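Local coordinates for protein isocitrate dehydrogenase [NAD] subunit 1, mitochondrial (Saccharomyces cerevisiae, PDB 3BLX) that belongs to the mitochondrial enzyme that oxidises isocitrate with NAD to 2-oxoglutarate and carbon dioxide in the citric acid cycle, and also binds RNA of mitochondrial messages, at residues 9-13 with 72-76; 87-91 with 134-138; 315-321 with 341-345. All coordinates share one frame; numbering follows the deposited sequence.

In the fold
Contact 2 (87-91 with 134-138) is the fully buried one, its centre about 15 Å from the centre of the chain and beside residues that probably bind substrate; contacts 1 and 3 are partly buried and lie farther out, away from the probable substrate-binding and catalytic residues. Contact 1 joins the N-terminal arm to the junction of helix 60-73 and strand 75-80, and that same strand leads on to helix 84-88 of contact 2. Contacts 2 and 3 sit on opposite sides of the centre. Helix 289-302 packs against both contact 1 and contact 3. Chemistry follows place: backbone hydrogen bonding in contact 1, rings and carbonyls in contact 2, a salt-bridge network over an apolar layer in contact 3.

Contact 1 of 3, residues 9-13 with 72-76; sequences TLPKK and RNKIG
Lys12 and Asn73 carry the backbone link: Lys12 N donates to Asn73 O at 3.3 Å with an N-H...O angle of 168°. The same oxygen receives a CA-H...O contact, with Pro11 CA 3.5 Å from Asn73 O. Positive phi at Lys74 turns the chain here from helix 60-73 into strand 75-80.

Among the side chains, Lys12 has its CG anti to the backbone N (chi1 176°), then bends at chi2 and chi3. This brings CE to 3.5 Å from Asn73 OD1 and lays the chain alongside that of Arg72, both pointing the same way. Lys12 NZ makes a weak hydrogen bond to Arg72 O, but its stronger partner is Asp168 of a second IDH1 subunit, in a salt bridge. The other lysine, Lys74, passes its CG 3.5 Å from Leu10 O.

Apolar contact comes from Pro11, whose CB sits 4.0 Å from Ile75 CG1; Leu302 of helix 289-302 touches both residues.

Arg72 pairs with Glu50, while Asn73 ND2 bonds to Thr21 and Glu50. One main-chain hydrogen bond, the lysine stem and the Pro11-Ile75 contact thus hold the arm together, while the Lys12 charge goes to the neighbouring subunit.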
loop_
_atom_site.group_PDB
_atom_site.type_symbol
_atom_site.label_atom_id
_atom_site.label_comp_id
_atom_site.label_asym_id
_atom_site.label_seq_id
_atom_site.Cartn_x
_atom_site.Cartn_y
_atom_site.Cartn_z
ATOM N N THR E 9 3.634 14.934 6.925
ATOM C CA THR E 9 4.931 14.350 6.642
ATOM C C THR E 9 5.909 15.326 7.329
ATOM O O THR E 9 7.149 15.206 7.255
ATOM C CB THR E 9 5.190 14.279 5.121
ATOM O OG1 THR E 9 5.862 15.471 4.672
ATOM C CG2 THR E 9 3.861 14.112 4.364
ATOM N N LEU E 10 5.305 16.286 8.029
ATOM C CA LEU E 10 6.009 17.434 8.566
ATOM C C LEU E 10 6.253 17.325 10.050
ATOM O O LEU E 10 5.590 16.558 10.746
ATOM C CB LEU E 10 5.191 18.690 8.312
ATOM C CG LEU E 10 5.335 19.375 6.960
ATOM C CD1 LEU E 10 4.590 20.665 7.082
ATOM C CD2 LEU E 10 6.794 19.630 6.560
ATOM N N PRO E 11 7.231 18.087 10.539
ATOM C CA PRO E 11 7.556 18.131 11.966
ATOM C C PRO E 11 6.368 18.607 12.785
ATOM O O PRO E 11 5.700 19.551 12.377
ATOM C CB PRO E 11 8.710 19.140 12.025
ATOM C CG PRO E 11 9.342 19.078 10.676
ATOM C CD PRO E 11 8.235 18.777 9.704
ATOM N N LYS E 12 6.114 17.937 13.910
ATOM C CA LYS E 12 4.982 18.206 14.805
ATOM C C LYS E 12 5.007 19.674 15.286
ATOM O O LYS E 12 6.007 20.158 15.818
ATOM C CB LYS E 12 5.045 17.225 15.972
ATOM C CG LYS E 12 4.016 17.404 17.040
ATOM C CD LYS E 12 2.825 16.528 16.804
ATOM C CE LYS E 12 2.876 15.251 17.573
ATOM N NZ LYS E 12 2.052 14.314 16.738
ATOM N N LYS E 13 3.911 20.391 15.072
ATOM C CA LYS E 13 3.901 21.826 15.354
ATOM C C LYS E 13 2.498 22.374 15.696
ATOM O O LYS E 13 1.575 22.329 14.895
ATOM C CB LYS E 13 4.514 22.557 14.171
ATOM C CG LYS E 13 4.903 23.963 14.412
ATOM C CD LYS E 13 5.478 24.528 13.133
ATOM C CE LYS E 13 5.794 26.024 13.220
ATOM N NZ LYS E 13 6.556 26.545 12.002
ATOM N N ARG E 72 5.811 10.263 15.730
ATOM C CA ARG E 72 4.899 11.370 15.932
ATOM C C ARG E 72 5.545 12.707 15.624
ATOM O O ARG E 72 4.959 13.537 14.964
ATOM C CB ARG E 72 4.398 11.385 17.363
ATOM C CG ARG E 72 3.555 10.208 17.756
ATOM C CD ARG E 72 2.793 10.499 19.033
ATOM N NE ARG E 72 3.690 10.602 20.176
ATOM C CZ ARG E 72 4.157 9.549 20.837
ATOM N NH1 ARG E 72 3.800 8.330 20.455
ATOM N NH2 ARG E 72 4.970 9.704 21.874
ATOM N N ASN E 73 6.762 12.915 16.100
ATOM C CA ASN E 73 7.350 14.246 16.015
ATOM C C ASN E 73 8.206 14.462 14.772
ATOM O O ASN E 73 8.327 15.579 14.300
ATOM C CB ASN E 73 8.146 14.571 17.282
ATOM C CG ASN E 73 7.346 14.385 18.540
ATOM O OD1 ASN E 73 6.116 14.486 18.550
ATOM N ND2 ASN E 73 8.046 14.133 19.626
ATOM N N LYS E 74 8.811 13.388 14.265
ATOM C CA LYS E 74 9.668 13.418 13.064
ATOM C C LYS E 74 11.080 13.958 13.264
ATOM O O LYS E 74 11.945 13.708 12.452
ATOM C CB LYS E 74 9.004 14.183 11.897
ATOM C CG LYS E 74 7.539 13.844 11.637
ATOM C CD LYS E 74 7.353 12.396 11.355
ATOM C CE LYS E 74 6.027 12.132 10.676
ATOM N NZ LYS E 74 4.901 12.525 11.569
ATOM N N ILE E 75 11.294 14.733 14.314
ATOM C CA ILE E 75 12.586 15.347 14.597
ATOM C C ILE E 75 13.048 14.972 16.000
ATOM O O ILE E 75 12.263 14.956 16.955
ATOM C CB ILE E 75 12.502 16.884 14.480
ATOM C CG1 ILE E 75 12.009 17.246 13.098
ATOM C CG2 ILE E 75 13.875 17.491 14.609
ATOM C CD1 ILE E 75 12.934 16.730 11.982
ATOM N N GLY E 76 14.331 14.687 16.141
ATOM C CA GLY E 76 14.847 14.304 17.446
ATOM C C GLY E 76 16.235 14.809 17.768
ATOM O O GLY E 76 17.049 15.054 16.884
#

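Contact 2 of 3, residues 87-91 with 134-138; sequences QTGHG and GEFSG
The His90 ring has Phe136 CE2 over one face, 3.8 Å above the plane and offset toward the rim. The rings meet obliquely, with centroids 5.3 Å apart. Their planes stand at 54° to each other. The closest atoms are His90 NE2 and Phe136 CD2, at 3.8 Å. Phe136 has its CG anti to the carbonyl carbon (chi1 -57°), and this sends the ring from the short 3-10 turn 135-136 across to the loop after helix 84-88.

At the edge of the imidazole, Glu135 OE2 comes within 3.5 Å of His90 CE1. Carboxylate and ring are nearly coplanar, only 16° apart, although the two side chains cross at about a right angle. No hydrogen bond joins them. Thr88 OG1 also lies in the plane of the histidine ring and makes a weak hydrogen bond with ND1; its stronger partner is Pro84 O.

The same edge of Phe136, at CE2, also meets the backbone. Thr88 O lies in the ring plane, 3.9 Å from Phe136 CE2, and Gly89 O approaches the same carbon obliquely. Gly89, with positive phi, ends the helix and carries its backbone past the phenyl rim.

Around this, Gly89 O accepts a hydrogen bond from Arg98, which also makes a cation-pi contact with Phe136. Arg98 and Arg129, both beside this phenyl, probably bind substrate, judging by relatives. The Glu135 carboxylate lies within weak, long-range reach of two basic residues of the IDH2 subunit, Lys189 and Arg194. All this is consistent with a second-shell role for Phe136, whose ring, with the Gly89 carbonyl, probably helps to position Arg98.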
loop_
_atom_site.group_PDB
_atom_site.type_symbol
_atom_site.label_atom_id
_atom_site.label_comp_id
_atom_site.label_asym_id
_atom_site.label_seq_id
_atom_site.Cartn_x
_atom_site.Cartn_y
_atom_site.Cartn_z
ATOM N N GLN E 87 28.406 3.739 20.549
ATOM C CA GLN E 87 29.500 4.415 19.852
ATOM C C GLN E 87 29.804 3.842 18.456
ATOM O O GLN E 87 30.392 4.517 17.609
ATOM C CB GLN E 87 30.764 4.411 20.722
ATOM C CG GLN E 87 30.590 5.110 22.073
ATOM C CD GLN E 87 31.801 4.965 22.988
ATOM O OE1 GLN E 87 32.740 4.217 22.690
ATOM N NE2 GLN E 87 31.781 5.684 24.111
ATOM N N THR E 88 29.398 2.600 18.213
ATOM C CA THR E 88 29.682 1.953 16.933
ATOM C C THR E 88 28.480 1.939 15.970
ATOM O O THR E 88 28.636 1.662 14.775
ATOM C CB THR E 88 30.241 0.517 17.128
ATOM O OG1 THR E 88 29.354 -0.237 17.959
ATOM C CG2 THR E 88 31.604 0.562 17.793
ATOM N N GLY E 89 27.293 2.248 16.493
ATOM C CA GLY E 89 26.081 2.297 15.690
ATOM C C GLY E 89 25.187 1.085 15.861
ATOM O O GLY E 89 24.232 0.900 15.118
ATOM N N HIS E 90 25.501 0.248 16.838
ATOM C CA HIS E 90 24.674 -0.901 17.137
ATOM C C HIS E 90 23.909 -0.661 18.439
ATOM O O HIS E 90 23.804 0.476 18.913
ATOM C CB HIS E 90 25.515 -2.169 17.202
ATOM C CG HIS E 90 26.258 -2.478 15.927
ATOM N ND1 HIS E 90 27.575 -2.112 15.719
ATOM C CD2 HIS E 90 25.875 -3.140 14.804
ATOM C CE1 HIS E 90 27.969 -2.524 14.525
ATOM N NE2 HIS E 90 26.958 -3.155 13.950
ATOM N N GLY E 91 23.358 -1.711 19.029
ATOM C CA GLY E 91 22.551 -1.501 20.222
ATOM C C GLY E 91 21.140 -1.069 19.863
ATOM O O GLY E 91 20.934 -0.360 18.881
ATOM N N GLY E 134 25.630 -3.168 4.507
ATOM C CA GLY E 134 26.984 -3.553 4.843
ATOM C C GLY E 134 27.078 -4.079 6.261
ATOM O O GLY E 134 26.447 -5.079 6.614
ATOM N N GLU E 135 27.868 -3.380 7.065
ATOM C CA GLU E 135 28.067 -3.707 8.472
ATOM C C GLU E 135 26.745 -3.863 9.236
ATOM O O GLU E 135 26.618 -4.713 10.110
ATOM C CB GLU E 135 28.946 -2.634 9.133
ATOM C CG GLU E 135 29.357 -2.950 10.562
ATOM C CD GLU E 135 30.533 -2.112 11.060
ATOM O OE1 GLU E 135 31.440 -1.787 10.256
ATOM O OE2 GLU E 135 30.552 -1.801 12.274
ATOM N N PHE E 136 25.746 -3.064 8.875
ATOM C CA PHE E 136 24.510 -2.984 9.637
ATOM C C PHE E 136 23.372 -3.922 9.218
ATOM O O PHE E 136 22.281 -3.838 9.787
ATOM C CB PHE E 136 23.994 -1.556 9.639
ATOM C CG PHE E 136 24.979 -0.580 10.171
ATOM C CD1 PHE E 136 25.429 0.459 9.382
ATOM C CD2 PHE E 136 25.479 -0.709 11.469
ATOM C CE1 PHE E 136 26.359 1.363 9.892
ATOM C CE2 PHE E 136 26.407 0.182 11.969
ATOM C CZ PHE E 136 26.844 1.219 11.194
ATOM N N SER E 137 23.615 -4.811 8.253
ATOM C CA SER E 137 22.589 -5.763 7.809
ATOM C C SER E 137 23.153 -7.150 7.468
ATOM O O SER E 137 22.544 -7.939 6.741
ATOM C CB SER E 137 21.808 -5.209 6.604
ATOM O OG SER E 137 22.559 -5.296 5.393
ATOM N N GLY E 138 24.318 -7.472 7.987
ATOM C CA GLY E 138 24.865 -8.774 7.643
ATOM C C GLY E 138 24.109 -10.023 8.102
ATOM O O GLY E 138 22.908 -10.027 8.380
#

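Contact 3 of 3, residues 315-321 with 341-345; sequences VHETIAE and EIINK
Lys345 and two glutamates form the ionic part of this helix pair. The Lys345 ammonium group meets the carboxylate of Glu321, which comes from the opposite direction, with NZ 2.9 Å from Glu321 OE2 and about equally near OE1. It also bridges to Glu317, with NZ 3.2 Å from Glu317 OE2. The hydrogen bonds in both pairs are weak in geometry, so charge attraction probably does most of the work. The glutamates lie one helical turn apart, and the lysine, bent at chi3 (80°), reaches both. Glu341 OE1 stands 4.3 Å from Glu321 OE1, a like-charge approach that the lysine probably offsets.

The lysine stem also passes over a threonine: Lys345 CD is 3.3 Å from Thr318 OG1. That hydroxyl bonds back to Ala314 O within its own helix, and Ile342 CG1 lies 3.6 Å from it. On its other branch, Thr318 CG2 rests on Glu341 CB at 4.1 Å.

The deeper, apolar layer belongs to Val315 and Ile342. Ile342 CD1 packs 3.9 Å from Val315 CB, the two side chains crossing obliquely.

The axes of the segments 315-320 and 341-345 approach to 9.2 Å, with N-to-C directions at 121°, between perpendicular and antiparallel. Ile292 of helix 289-302 touches both Val315 and Ile342, and Ile39 of helix 27-42 touches Ile342. Both helices therefore rest on helix 289-302, and helix 335-347 also packs on helix 27-42.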
loop_
_atom_site.group_PDB
_atom_site.type_symbol
_atom_site.label_atom_id
_atom_site.label_comp_id
_atom_site.label_asym_id
_atom_site.label_seq_id
_atom_site.Cartn_x
_atom_site.Cartn_y
_atom_site.Cartn_z
ATOM N N VAL E 315 28.986 30.095 20.789
ATOM C CA VAL E 315 29.898 29.050 21.226
ATOM C C VAL E 315 31.255 29.187 20.545
ATOM O O VAL E 315 32.271 28.896 21.161
ATOM C CB VAL E 315 29.339 27.582 21.139
ATOM C CG1 VAL E 315 27.836 27.560 21.060
ATOM C CG2 VAL E 315 29.963 26.808 20.002
ATOM N N HIS E 316 31.281 29.652 19.299
ATOM C CA HIS E 316 32.551 29.854 18.615
ATOM C C HIS E 316 33.376 30.945 19.293
ATOM O O HIS E 316 34.598 30.841 19.403
ATOM C CB HIS E 316 32.324 30.208 17.152
ATOM C CG HIS E 316 31.834 29.061 16.331
ATOM N ND1 HIS E 316 32.469 27.839 16.309
ATOM C CD2 HIS E 316 30.770 28.945 15.502
ATOM C CE1 HIS E 316 31.820 27.022 15.503
ATOM N NE2 HIS E 316 30.783 27.667 15.001
ATOM N N GLU E 317 32.679 31.984 19.748
ATOM C CA GLU E 317 33.281 33.120 20.426
ATOM C C GLU E 317 33.784 32.677 21.787
ATOM O O GLU E 317 34.924 32.958 22.156
ATOM C CB GLU E 317 32.241 34.228 20.594
ATOM C CG GLU E 317 32.786 35.630 20.826
ATOM C CD GLU E 317 31.696 36.691 20.724
ATOM O OE1 GLU E 317 31.051 36.789 19.650
ATOM O OE2 GLU E 317 31.483 37.422 21.716
ATOM N N THR E 318 32.936 31.971 22.529
ATOM C CA THR E 318 33.332 31.472 23.836
ATOM C C THR E 318 34.579 30.575 23.793
ATOM O O THR E 318 35.442 30.673 24.658
ATOM C CB THR E 318 32.207 30.725 24.521
ATOM O OG1 THR E 318 31.107 31.615 24.737
ATOM C CG2 THR E 318 32.674 30.156 25.859
ATOM N N ILE E 319 34.684 29.702 22.799
ATOM C CA ILE E 319 35.839 28.815 22.753
ATOM C C ILE E 319 37.065 29.531 22.151
ATOM O O ILE E 319 38.214 29.169 22.435
ATOM C CB ILE E 319 35.565 27.380 22.088
ATOM C CG1 ILE E 319 36.038 27.326 20.648
ATOM C CG2 ILE E 319 34.130 26.894 22.234
ATOM C CD1 ILE E 319 37.442 26.782 20.540
ATOM N N ALA E 320 36.829 30.561 21.343
ATOM C CA ALA E 320 37.934 31.358 20.792
ATOM C C ALA E 320 38.768 32.084 21.868
ATOM O O ALA E 320 39.998 32.140 21.782
ATOM C CB ALA E 320 37.418 32.340 19.774
ATOM N N GLU E 321 38.093 32.646 22.868
ATOM C CA GLU E 321 38.755 33.199 24.046
ATOM C C GLU E 321 38.943 32.100 25.080
ATOM O O GLU E 321 37.970 31.625 25.670
ATOM C CB GLU E 321 37.885 34.298 24.658
ATOM C CG GLU E 321 37.249 35.229 23.638
ATOM C CD GLU E 321 35.983 35.891 24.159
ATOM O OE1 GLU E 321 35.532 35.537 25.287
ATOM O OE2 GLU E 321 35.448 36.762 23.425
ATOM N N GLU E 341 28.653 30.880 30.321
ATOM C CA GLU E 341 29.395 31.841 29.530
ATOM C C GLU E 341 28.740 32.055 28.168
ATOM O O GLU E 341 28.676 33.177 27.667
ATOM C CB GLU E 341 30.847 31.382 29.323
ATOM C CG GLU E 341 31.945 32.434 29.643
ATOM C CD GLU E 341 31.808 33.786 28.914
ATOM O OE1 GLU E 341 32.468 33.967 27.865
ATOM O OE2 GLU E 341 31.076 34.678 29.407
ATOM N N ILE E 342 28.266 30.976 27.562
ATOM C CA ILE E 342 27.598 31.063 26.270
ATOM C C ILE E 342 26.290 31.834 26.396
ATOM O O ILE E 342 26.038 32.750 25.631
ATOM C CB ILE E 342 27.338 29.666 25.668
ATOM C CG1 ILE E 342 28.648 29.055 25.154
ATOM C CG2 ILE E 342 26.339 29.736 24.525
ATOM C CD1 ILE E 342 28.565 27.550 24.950
ATOM N N ILE E 343 25.469 31.461 27.373
ATOM C CA ILE E 343 24.227 32.149 27.643
ATOM C C ILE E 343 24.480 33.629 27.915
ATOM O O ILE E 343 23.666 34.483 27.550
ATOM C CB ILE E 343 23.526 31.534 28.849
ATOM C CG1 ILE E 343 23.091 30.110 28.514
ATOM C CG2 ILE E 343 22.323 32.383 29.257
ATOM C CD1 ILE E 343 22.461 29.386 29.684
ATOM N N ASN E 344 25.616 33.926 28.548
ATOM C CA ASN E 344 25.986 35.295 28.875
ATOM C C ASN E 344 26.272 36.148 27.633
ATOM O O ASN E 344 25.853 37.302 27.562
ATOM C CB ASN E 344 27.177 35.311 29.843
ATOM C CG ASN E 344 27.598 36.720 30.238
ATOM O OD1 ASN E 344 26.838 37.427 30.893
ATOM N ND2 ASN E 344 28.817 37.131 29.841
ATOM N N LYS E 345 26.983 35.591 26.659
ATOM C CA LYS E 345 27.257 36.328 25.417
ATOM C C LYS E 345 25.992 36.467 24.602
ATOM O O LYS E 345 25.917 37.307 23.711
ATOM C CB LYS E 345 28.327 35.642 24.556
ATOM C CG LYS E 345 29.361 34.929 25.376
ATOM C CD LYS E 345 30.689 34.863 24.653
ATOM C CE LYS E 345 31.436 36.179 24.788
ATOM N NZ LYS E 345 32.827 36.046 24.317
#